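Local structure of membrane-associated protein VP24 (Marburg virus - Musoke, Kenya, 1980, 4OR8) at residues R109-K117 / I195-I204; L35-W43 / L159-M168. The protein probably acts as a minor matrix protein of the virion, helping to assemble the viral nucleocapsid and to bud new particles. One frame throughout, in Å; residues are numbered along the deposited sequence.

Contact 1. Residues R109-K117 / I195-I204; sequences RILLGVALK and IKLTGQQIII
With chi1 at 171°, Val114 holds CG1 opposite its backbone N and swings CG2 to the side opposite the carbonyl carbon, where it meets Ile202. Ile202, with chi1 -55° and an extended chi2, sends CD1 back along the valine, so the two side chains pass in opposite directions, with CD1 3.9 Å from Val114 CG2. Val114 CG2 also lies 4.2 Å from Ile195 CG2 and 4.2 Å from Leu197 CD1; a short beta-branched residue fits among these larger neighbours. Toward the start of the helix segment, Ile110 CG2 touches Ile202 CG2 at 4.2 Å, while Leu111 and Ile204 cross at about a right angle, with Leu111 CG 4.1 Å from Ile204 CD1. At the other end Lys117 CG rests 3.9 Å from Leu197 CD2; its methylenes pack on the leucine while the bent chain leads the amine away, which suits a partly exposed residue. No hydrogen bond joins the segments. Strands 192-196 and 201-206 form a hairpin, turned at Thr198 and Gly199, both with positive phi as in a type I' turn. The axis of helix 109-115 crosses that of strand 201-204 at -104°, a helix-on-sheet packing across one face of the hairpin, outermost in its sheet within this chain.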
loop_
_atom_site.group_PDB
_atom_site.type_symbol
_atom_site.label_atom_id
_atom_site.label_comp_id
_atom_site.label_asym_id
_atom_site.label_seq_id
_atom_site.Cartn_x
_atom_site.Cartn_y
_atom_site.Cartn_z
ATOM N N ARG B 109 -15.233 -4.491 -4.744
ATOM C CA ARG B 109 -16.355 -4.794 -5.623
ATOM C C ARG B 109 -16.908 -3.507 -6.213
ATOM O O ARG B 109 -17.180 -3.428 -7.408
ATOM C CB ARG B 109 -17.440 -5.534 -4.843
ATOM C CG ARG B 109 -18.563 -6.104 -5.689
ATOM C CD ARG B 109 -19.629 -6.727 -4.794
ATOM N NE ARG B 109 -20.848 -7.071 -5.521
ATOM C CZ ARG B 109 -21.197 -8.307 -5.855
ATOM N NH1 ARG B 109 -20.423 -9.333 -5.524
ATOM N NH2 ARG B 109 -22.326 -8.519 -6.517
ATOM N N ILE B 110 -17.057 -2.500 -5.360
ATOM C CA ILE B 110 -17.513 -1.180 -5.775
ATOM C C ILE B 110 -16.541 -0.565 -6.775
ATOM O O ILE B 110 -16.947 0.013 -7.783
ATOM C CB ILE B 110 -17.664 -0.246 -4.558
ATOM C CG1 ILE B 110 -18.842 -0.696 -3.692
ATOM C CG2 ILE B 110 -17.854 1.196 -4.996
ATOM C CD1 ILE B 110 -19.059 0.159 -2.466
ATOM N N LEU B 111 -15.252 -0.708 -6.490
ATOM C CA LEU B 111 -14.206 -0.154 -7.336
ATOM C C LEU B 111 -14.255 -0.800 -8.720
ATOM O O LEU B 111 -14.107 -0.126 -9.739
ATOM C CB LEU B 111 -12.842 -0.363 -6.674
ATOM C CG LEU B 111 -11.657 0.494 -7.120
ATOM C CD1 LEU B 111 -10.619 0.550 -6.013
ATOM C CD2 LEU B 111 -11.039 -0.061 -8.391
ATOM N N LEU B 112 -14.479 -2.108 -8.749
ATOM C CA LEU B 112 -14.586 -2.832 -10.009
ATOM C C LEU B 112 -15.794 -2.372 -10.816
ATOM O O LEU B 112 -15.730 -2.281 -12.043
ATOM C CB LEU B 112 -14.644 -4.341 -9.767
ATOM C CG LEU B 112 -13.284 -5.020 -9.621
ATOM C CD1 LEU B 112 -13.445 -6.497 -9.325
ATOM C CD2 LEU B 112 -12.474 -4.823 -10.886
ATOM N N GLY B 113 -16.891 -2.080 -10.127
ATOM C CA GLY B 113 -18.089 -1.590 -10.783
ATOM C C GLY B 113 -17.817 -0.292 -11.519
ATOM O O GLY B 113 -18.301 -0.076 -12.629
ATOM N N VAL B 114 -17.028 0.572 -10.892
ATOM C CA VAL B 114 -16.621 1.831 -11.501
ATOM C C VAL B 114 -15.742 1.600 -12.731
ATOM O O VAL B 114 -15.929 2.240 -13.766
ATOM C CB VAL B 114 -15.877 2.721 -10.479
ATOM C CG1 VAL B 114 -15.257 3.933 -11.159
ATOM C CG2 VAL B 114 -16.822 3.151 -9.376
ATOM N N ALA B 115 -14.792 0.675 -12.608
ATOM C CA ALA B 115 -13.843 0.373 -13.679
ATOM C C ALA B 115 -14.553 -0.104 -14.940
ATOM O O ALA B 115 -14.163 0.244 -16.054
ATOM C CB ALA B 115 -12.846 -0.668 -13.219
ATOM N N LEU B 116 -15.601 -0.900 -14.763
ATOM C CA LEU B 116 -16.378 -1.392 -15.897
ATOM C C LEU B 116 -17.069 -0.274 -16.674
ATOM O O LEU B 116 -17.494 -0.479 -17.813
ATOM C CB LEU B 116 -17.418 -2.420 -15.443
ATOM C CG LEU B 116 -17.052 -3.906 -15.471
ATOM C CD1 LEU B 116 -15.766 -4.176 -14.715
ATOM C CD2 LEU B 116 -18.190 -4.725 -14.890
ATOM N N LYS B 117 -17.193 0.901 -16.065
ATOM C CA LYS B 117 -17.836 2.019 -16.750
ATOM C C LYS B 117 -16.812 3.013 -17.291
ATOM O O LYS B 117 -17.188 4.083 -17.759
ATOM C CB LYS B 117 -18.856 2.736 -15.854
ATOM C CG LYS B 117 -19.998 1.850 -15.367
ATOM C CD LYS B 117 -20.783 1.235 -16.520
ATOM C CE LYS B 117 -21.526 2.302 -17.312
ATOM N NZ LYS B 117 -22.262 1.723 -18.473
ATOM N N ILE B 195 -17.428 10.038 -9.469
ATOM C CA ILE B 195 -18.313 9.564 -10.517
ATOM C C ILE B 195 -19.721 9.371 -9.959
ATOM O O ILE B 195 -19.893 9.107 -8.769
ATOM C CB ILE B 195 -17.781 8.244 -11.129
ATOM C CG1 ILE B 195 -18.535 7.888 -12.411
ATOM C CG2 ILE B 195 -17.850 7.111 -10.119
ATOM C CD1 ILE B 195 -17.946 6.716 -13.154
ATOM N N LYS B 196 -20.727 9.546 -10.810
ATOM C CA LYS B 196 -22.096 9.181 -10.465
ATOM C C LYS B 196 -22.497 7.961 -11.282
ATOM O O LYS B 196 -22.297 7.931 -12.492
ATOM C CB LYS B 196 -23.070 10.328 -10.742
ATOM C CG LYS B 196 -23.110 11.408 -9.676
ATOM C CD LYS B 196 -21.968 12.396 -9.833
ATOM C CE LYS B 196 -22.164 13.610 -8.940
ATOM N NZ LYS B 196 -21.042 14.579 -9.072
ATOM N N LEU B 197 -23.051 6.955 -10.616
ATOM C CA LEU B 197 -23.472 5.734 -11.289
ATOM C C LEU B 197 -24.725 5.163 -10.636
ATOM O O LEU B 197 -24.740 4.892 -9.435
ATOM C CB LEU B 197 -22.349 4.691 -11.276
ATOM C CG LEU B 197 -21.137 4.923 -12.186
ATOM C CD1 LEU B 197 -20.073 3.853 -11.970
ATOM C CD2 LEU B 197 -21.560 4.970 -13.647
ATOM N N THR B 198 -25.771 4.992 -11.442
ATOM C CA THR B 198 -27.049 4.429 -10.997
ATOM C C THR B 198 -27.605 5.056 -9.718
ATOM O O THR B 198 -28.106 4.354 -8.841
ATOM C CB THR B 198 -26.974 2.898 -10.826
ATOM O OG1 THR B 198 -26.109 2.575 -9.731
ATOM C CG2 THR B 198 -26.453 2.245 -12.097
ATOM N N GLY B 199 -27.511 6.377 -9.617
ATOM C CA GLY B 199 -28.111 7.101 -8.512
ATOM C C GLY B 199 -27.329 7.062 -7.210
ATOM O O GLY B 199 -27.919 7.105 -6.128
ATOM N N GLN B 200 -26.006 6.981 -7.303
ATOM C CA GLN B 200 -25.170 7.066 -6.110
ATOM C C GLN B 200 -23.772 7.612 -6.386
ATOM O O GLN B 200 -23.026 7.070 -7.205
ATOM C CB GLN B 200 -25.110 5.724 -5.371
ATOM C CG GLN B 200 -24.683 4.530 -6.204
ATOM C CD GLN B 200 -24.840 3.227 -5.440
ATOM O OE1 GLN B 200 -25.943 2.869 -5.027
ATOM N NE2 GLN B 200 -23.735 2.524 -5.232
ATOM N N GLN B 201 -23.429 8.693 -5.691
ATOM C CA GLN B 201 -22.149 9.360 -5.882
ATOM C C GLN B 201 -21.001 8.544 -5.299
ATOM O O GLN B 201 -20.965 8.275 -4.100
ATOM C CB GLN B 201 -22.172 10.747 -5.243
ATOM C CG GLN B 201 -21.047 11.649 -5.717
ATOM C CD GLN B 201 -20.941 12.926 -4.909
ATOM O OE1 GLN B 201 -21.036 12.908 -3.680
ATOM N NE2 GLN B 201 -20.744 14.046 -5.597
ATOM N N ILE B 202 -20.058 8.160 -6.152
ATOM C CA ILE B 202 -18.916 7.364 -5.719
ATOM C C ILE B 202 -17.621 8.168 -5.806
ATOM O O ILE B 202 -17.333 8.785 -6.829
ATOM C CB ILE B 202 -18.782 6.085 -6.561
ATOM C CG1 ILE B 202 -20.084 5.283 -6.515
ATOM C CG2 ILE B 202 -17.612 5.241 -6.078
ATOM C CD1 ILE B 202 -20.056 4.028 -7.354
ATOM N N ILE B 203 -16.847 8.158 -4.723
ATOM C CA ILE B 203 -15.584 8.887 -4.670
ATOM C C ILE B 203 -14.423 8.007 -4.211
ATOM O O ILE B 203 -14.455 7.436 -3.121
ATOM C CB ILE B 203 -15.680 10.112 -3.744
ATOM C CG1 ILE B 203 -16.596 11.171 -4.360
ATOM C CG2 ILE B 203 -14.301 10.697 -3.497
ATOM C CD1 ILE B 203 -17.851 11.446 -3.566
ATOM N N ILE B 204 -13.396 7.911 -5.047
ATOM C CA ILE B 204 -12.203 7.136 -4.721
ATOM C C ILE B 204 -11.009 8.050 -4.475
ATOM O O ILE B 204 -10.586 8.785 -5.363
ATOM C CB ILE B 204 -11.855 6.155 -5.849
ATOM C CG1 ILE B 204 -13.037 5.224 -6.117
ATOM C CG2 ILE B 204 -10.602 5.361 -5.504
ATOM C CD1 ILE B 204 -12.892 4.408 -7.377
#

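Contact 2. Residues L35-W43 / L159-M168; sequences LDLNSTARW and LTSDMFKILM
Phe164 projects from its helix into the loop at 35-43, and its ring is the tightly packed centre of the contact, a flat group offering two faces and an edge. Leu35 CD1 lies over one face, a CH-pi contact 4.0 Å from the ring centroid, and Met168 CE covers the opposite face, its flexible thioether chain bending back from one turn along the helix. Thr40 comes in at the edge: with chi1 66°, CG2 points away from the carbonyl carbon to lie 3.5 Å from Phe164 CE2, and OG1 is left to donate to Leu37 O at 3.3 Å. The beta-branched threonine thus serves both needs, methyl to the aromatic and hydroxyl to the carbonyl just ahead of the 3-10 segment 38-40, which follows an inverse gamma turn centred on Asp36. Across from it, helix 161-178 begins with Thr160 as N-cap, OG1 accepting a weak bond from Met163 N. Leu37 spans this start, its CD2 3.6 Å from Phe164 CB and its CB 4.0 Å from Leu159 CD2. The outer side is looser. Leu35 is itself exposed, the chain just before it is not modelled, and exposed Ser161 is touched only lightly, by Leu37. Asp36, whose CB points away from the helix, pairs with Arg42 of its own loop in a salt bridge.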
loop_
_atom_site.group_PDB
_atom_site.type_symbol
_atom_site.label_atom_id
_atom_site.label_comp_id
_atom_site.label_asym_id
_atom_site.label_seq_id
_atom_site.Cartn_x
_atom_site.Cartn_y
_atom_site.Cartn_z
ATOM N N LEU B 35 -11.254 -20.246 -23.082
ATOM C CA LEU B 35 -11.025 -19.912 -21.680
ATOM C C LEU B 35 -12.333 -19.678 -20.920
ATOM O O LEU B 35 -13.419 -19.759 -21.495
ATOM C CB LEU B 35 -10.087 -18.705 -21.560
ATOM C CG LEU B 35 -10.250 -17.573 -22.578
ATOM C CD1 LEU B 35 -11.413 -16.669 -22.214
ATOM C CD2 LEU B 35 -8.962 -16.773 -22.698
ATOM N N ASP B 36 -12.218 -19.386 -19.628
ATOM C CA ASP B 36 -13.380 -19.296 -18.747
ATOM C C ASP B 36 -14.137 -17.978 -18.909
ATOM O O ASP B 36 -13.915 -17.026 -18.157
ATOM C CB ASP B 36 -12.941 -19.473 -17.292
ATOM C CG ASP B 36 -14.032 -20.063 -16.423
ATOM O OD1 ASP B 36 -15.220 -19.912 -16.775
ATOM O OD2 ASP B 36 -13.699 -20.676 -15.386
ATOM N N LEU B 37 -15.042 -17.933 -19.881
ATOM C CA LEU B 37 -15.788 -16.714 -20.186
ATOM C C LEU B 37 -16.796 -16.344 -19.101
ATOM O O LEU B 37 -17.007 -15.164 -18.821
ATOM C CB LEU B 37 -16.498 -16.843 -21.533
ATOM C CG LEU B 37 -15.611 -16.916 -22.777
ATOM C CD1 LEU B 37 -16.455 -17.145 -24.019
ATOM C CD2 LEU B 37 -14.783 -15.651 -22.922
ATOM N N ASN B 38 -17.416 -17.351 -18.493
ATOM C CA ASN B 38 -18.453 -17.121 -17.488
ATOM C C ASN B 38 -17.913 -16.667 -16.132
ATOM O O ASN B 38 -18.678 -16.412 -15.202
ATOM C CB ASN B 38 -19.330 -18.366 -17.325
ATOM C CG ASN B 38 -18.538 -19.655 -17.440
ATOM O OD1 ASN B 38 -17.627 -19.766 -18.264
ATOM N ND2 ASN B 38 -18.880 -20.637 -16.613
ATOM N N SER B 39 -16.591 -16.560 -16.031
ATOM C CA SER B 39 -15.944 -16.108 -14.804
ATOM C C SER B 39 -16.242 -14.637 -14.529
ATOM O O SER B 39 -16.138 -14.175 -13.394
ATOM C CB SER B 39 -14.434 -16.326 -14.893
ATOM O OG SER B 39 -13.900 -15.716 -16.058
ATOM N N THR B 40 -16.614 -13.907 -15.576
ATOM C CA THR B 40 -16.959 -12.496 -15.451
ATOM C C THR B 40 -18.285 -12.309 -14.722
ATOM O O THR B 40 -18.578 -11.225 -14.217
ATOM C CB THR B 40 -17.081 -11.828 -16.826
ATOM O OG1 THR B 40 -18.193 -12.394 -17.532
ATOM C CG2 THR B 40 -15.818 -12.043 -17.634
ATOM N N ALA B 41 -19.089 -13.365 -14.679
ATOM C CA ALA B 41 -20.397 -13.295 -14.040
ATOM C C ALA B 41 -20.352 -13.849 -12.621
ATOM O O ALA B 41 -21.371 -13.896 -11.931
ATOM C CB ALA B 41 -21.433 -14.032 -14.870
ATOM N N ARG B 42 -19.165 -14.261 -12.189
ATOM C CA ARG B 42 -18.986 -14.808 -10.850
ATOM C C ARG B 42 -18.194 -13.866 -9.951
ATOM O O ARG B 42 -17.301 -13.153 -10.411
ATOM C CB ARG B 42 -18.275 -16.160 -10.914
ATOM C CG ARG B 42 -19.036 -17.246 -11.650
ATOM C CD ARG B 42 -18.213 -18.520 -11.719
ATOM N NE ARG B 42 -17.806 -18.841 -13.084
ATOM C CZ ARG B 42 -16.855 -19.717 -13.394
ATOM N NH1 ARG B 42 -16.198 -20.357 -12.436
ATOM N NH2 ARG B 42 -16.556 -19.949 -14.665
ATOM N N TRP B 43 -18.528 -13.873 -8.666
ATOM C CA TRP B 43 -17.769 -13.142 -7.660
ATOM C C TRP B 43 -17.413 -14.095 -6.525
ATOM O O TRP B 43 -18.149 -14.213 -5.544
ATOM C CB TRP B 43 -18.579 -11.958 -7.135
ATOM C CG TRP B 43 -17.865 -11.138 -6.104
ATOM C CD1 TRP B 43 -18.037 -11.191 -4.751
ATOM C CD2 TRP B 43 -16.866 -10.138 -6.341
ATOM N NE1 TRP B 43 -17.210 -10.285 -4.132
ATOM C CE2 TRP B 43 -16.480 -9.626 -5.087
ATOM C CE3 TRP B 43 -16.261 -9.626 -7.493
ATOM C CZ2 TRP B 43 -15.517 -8.627 -4.949
ATOM C CZ3 TRP B 43 -15.304 -8.635 -7.356
ATOM C CH2 TRP B 43 -14.941 -8.147 -6.093
ATOM N N LEU B 159 -20.374 -12.106 -25.854
ATOM C CA LEU B 159 -19.221 -12.426 -25.019
ATOM C C LEU B 159 -18.234 -13.317 -25.772
ATOM O O LEU B 159 -18.209 -14.537 -25.590
ATOM C CB LEU B 159 -19.660 -13.081 -23.702
ATOM C CG LEU B 159 -18.573 -13.462 -22.688
ATOM C CD1 LEU B 159 -17.638 -12.297 -22.422
ATOM C CD2 LEU B 159 -19.196 -13.947 -21.391
ATOM N N THR B 160 -17.429 -12.701 -26.629
ATOM C CA THR B 160 -16.409 -13.427 -27.374
ATOM C C THR B 160 -15.077 -13.391 -26.630
ATOM O O THR B 160 -14.935 -12.682 -25.634
ATOM C CB THR B 160 -16.222 -12.840 -28.783
ATOM O OG1 THR B 160 -15.896 -11.448 -28.684
ATOM C CG2 THR B 160 -17.497 -12.997 -29.591
ATOM N N SER B 161 -14.104 -14.155 -27.113
ATOM C CA SER B 161 -12.785 -14.164 -26.491
ATOM C C SER B 161 -12.146 -12.778 -26.580
ATOM O O SER B 161 -11.528 -12.311 -25.625
ATOM C CB SER B 161 -11.880 -15.222 -27.129
ATOM O OG SER B 161 -11.478 -14.838 -28.431
ATOM N N ASP B 162 -12.311 -12.127 -27.728
ATOM C CA ASP B 162 -11.834 -10.760 -27.924
ATOM C C ASP B 162 -12.413 -9.793 -26.894
ATOM O O ASP B 162 -11.682 -9.007 -26.287
ATOM C CB ASP B 162 -12.178 -10.273 -29.331
ATOM C CG ASP B 162 -11.121 -10.639 -30.350
ATOM O OD1 ASP B 162 -10.290 -11.524 -30.056
ATOM O OD2 ASP B 162 -11.123 -10.038 -31.446
ATOM N N MET B 163 -13.727 -9.857 -26.703
ATOM C CA MET B 163 -14.404 -8.988 -25.747
ATOM C C MET B 163 -13.985 -9.272 -24.306
ATOM O O MET B 163 -13.891 -8.360 -23.489
ATOM C CB MET B 163 -15.921 -9.094 -25.907
ATOM C CG MET B 163 -16.434 -8.443 -27.180
ATOM S SD MET B 163 -16.139 -6.661 -27.207
ATOM C CE MET B 163 -15.652 -6.419 -28.913
ATOM N N PHE B 164 -13.731 -10.539 -24.003
ATOM C CA PHE B 164 -13.222 -10.925 -22.696
ATOM C C PHE B 164 -11.823 -10.351 -22.493
ATOM O O PHE B 164 -11.511 -9.804 -21.437
ATOM C CB PHE B 164 -13.188 -12.450 -22.575
ATOM C CG PHE B 164 -12.638 -12.945 -21.269
ATOM C CD1 PHE B 164 -11.289 -13.234 -21.134
ATOM C CD2 PHE B 164 -13.469 -13.128 -20.178
ATOM C CE1 PHE B 164 -10.783 -13.687 -19.933
ATOM C CE2 PHE B 164 -12.968 -13.584 -18.976
ATOM C CZ PHE B 164 -11.624 -13.864 -18.853
ATOM N N LYS B 165 -10.985 -10.486 -23.516
ATOM C CA LYS B 165 -9.613 -10.005 -23.465
ATOM C C LYS B 165 -9.585 -8.498 -23.238
ATOM O O LYS B 165 -8.859 -8.000 -22.377
ATOM C CB LYS B 165 -8.891 -10.340 -24.769
ATOM C CG LYS B 165 -7.522 -10.955 -24.577
ATOM C CD LYS B 165 -7.618 -12.452 -24.363
ATOM C CE LYS B 165 -7.946 -13.158 -25.663
ATOM N NZ LYS B 165 -6.909 -12.895 -26.700
ATOM N N ILE B 166 -10.385 -7.782 -24.020
ATOM C CA ILE B 166 -10.468 -6.331 -23.920
ATOM C C ILE B 166 -10.970 -5.903 -22.546
ATOM O O ILE B 166 -10.446 -4.962 -21.943
ATOM C CB ILE B 166 -11.381 -5.747 -25.023
ATOM C CG1 ILE B 166 -10.737 -5.943 -26.396
ATOM C CG2 ILE B 166 -11.655 -4.270 -24.781
ATOM C CD1 ILE B 166 -11.565 -5.407 -27.539
ATOM N N LEU B 167 -11.974 -6.614 -22.047
ATOM C CA LEU B 167 -12.555 -6.306 -20.747
ATOM C C LEU B 167 -11.524 -6.379 -19.629
ATOM O O LEU B 167 -11.470 -5.497 -18.775
ATOM C CB LEU B 167 -13.722 -7.239 -20.442
ATOM C CG LEU B 167 -14.388 -6.972 -19.092
ATOM C CD1 LEU B 167 -14.957 -5.561 -19.062
ATOM C CD2 LEU B 167 -15.463 -8.012 -18.791
ATOM N N MET B 168 -10.705 -7.425 -19.642
ATOM C CA MET B 168 -9.657 -7.583 -18.641
ATOM C C MET B 168 -8.583 -6.512 -18.808
ATOM O O MET B 168 -8.122 -5.926 -17.830
ATOM C CB MET B 168 -9.037 -8.977 -18.725
ATOM C CG MET B 168 -10.037 -10.114 -18.597
ATOM S SD MET B 168 -10.990 -10.078 -17.061
ATOM C CE MET B 168 -12.651 -10.155 -17.719
#

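Along the chain the segments alternate: 35-43, 109-117, 159-168, then 195-204. The centres of contacts 1 and 2 lie about 20 Å apart, contact 1 being about 8 Å from the centre of the chain and contact 2 about 18 Å. They nevertheless meet at Trp43, which ends the loop of contact 2, leads into strand 44-48, packs on Leu112 and makes a cation-pi contact with Arg109. Helix 161-178 is a second tie: it starts in contact 2, and its later residues Phe174, Phe175 and Met178 pack on helix 104-115 before the chain goes on to strand 192-196. Trp43 and helix 161-178 thus connect the loop 35-43 to the helix that packs on the five-stranded sheet.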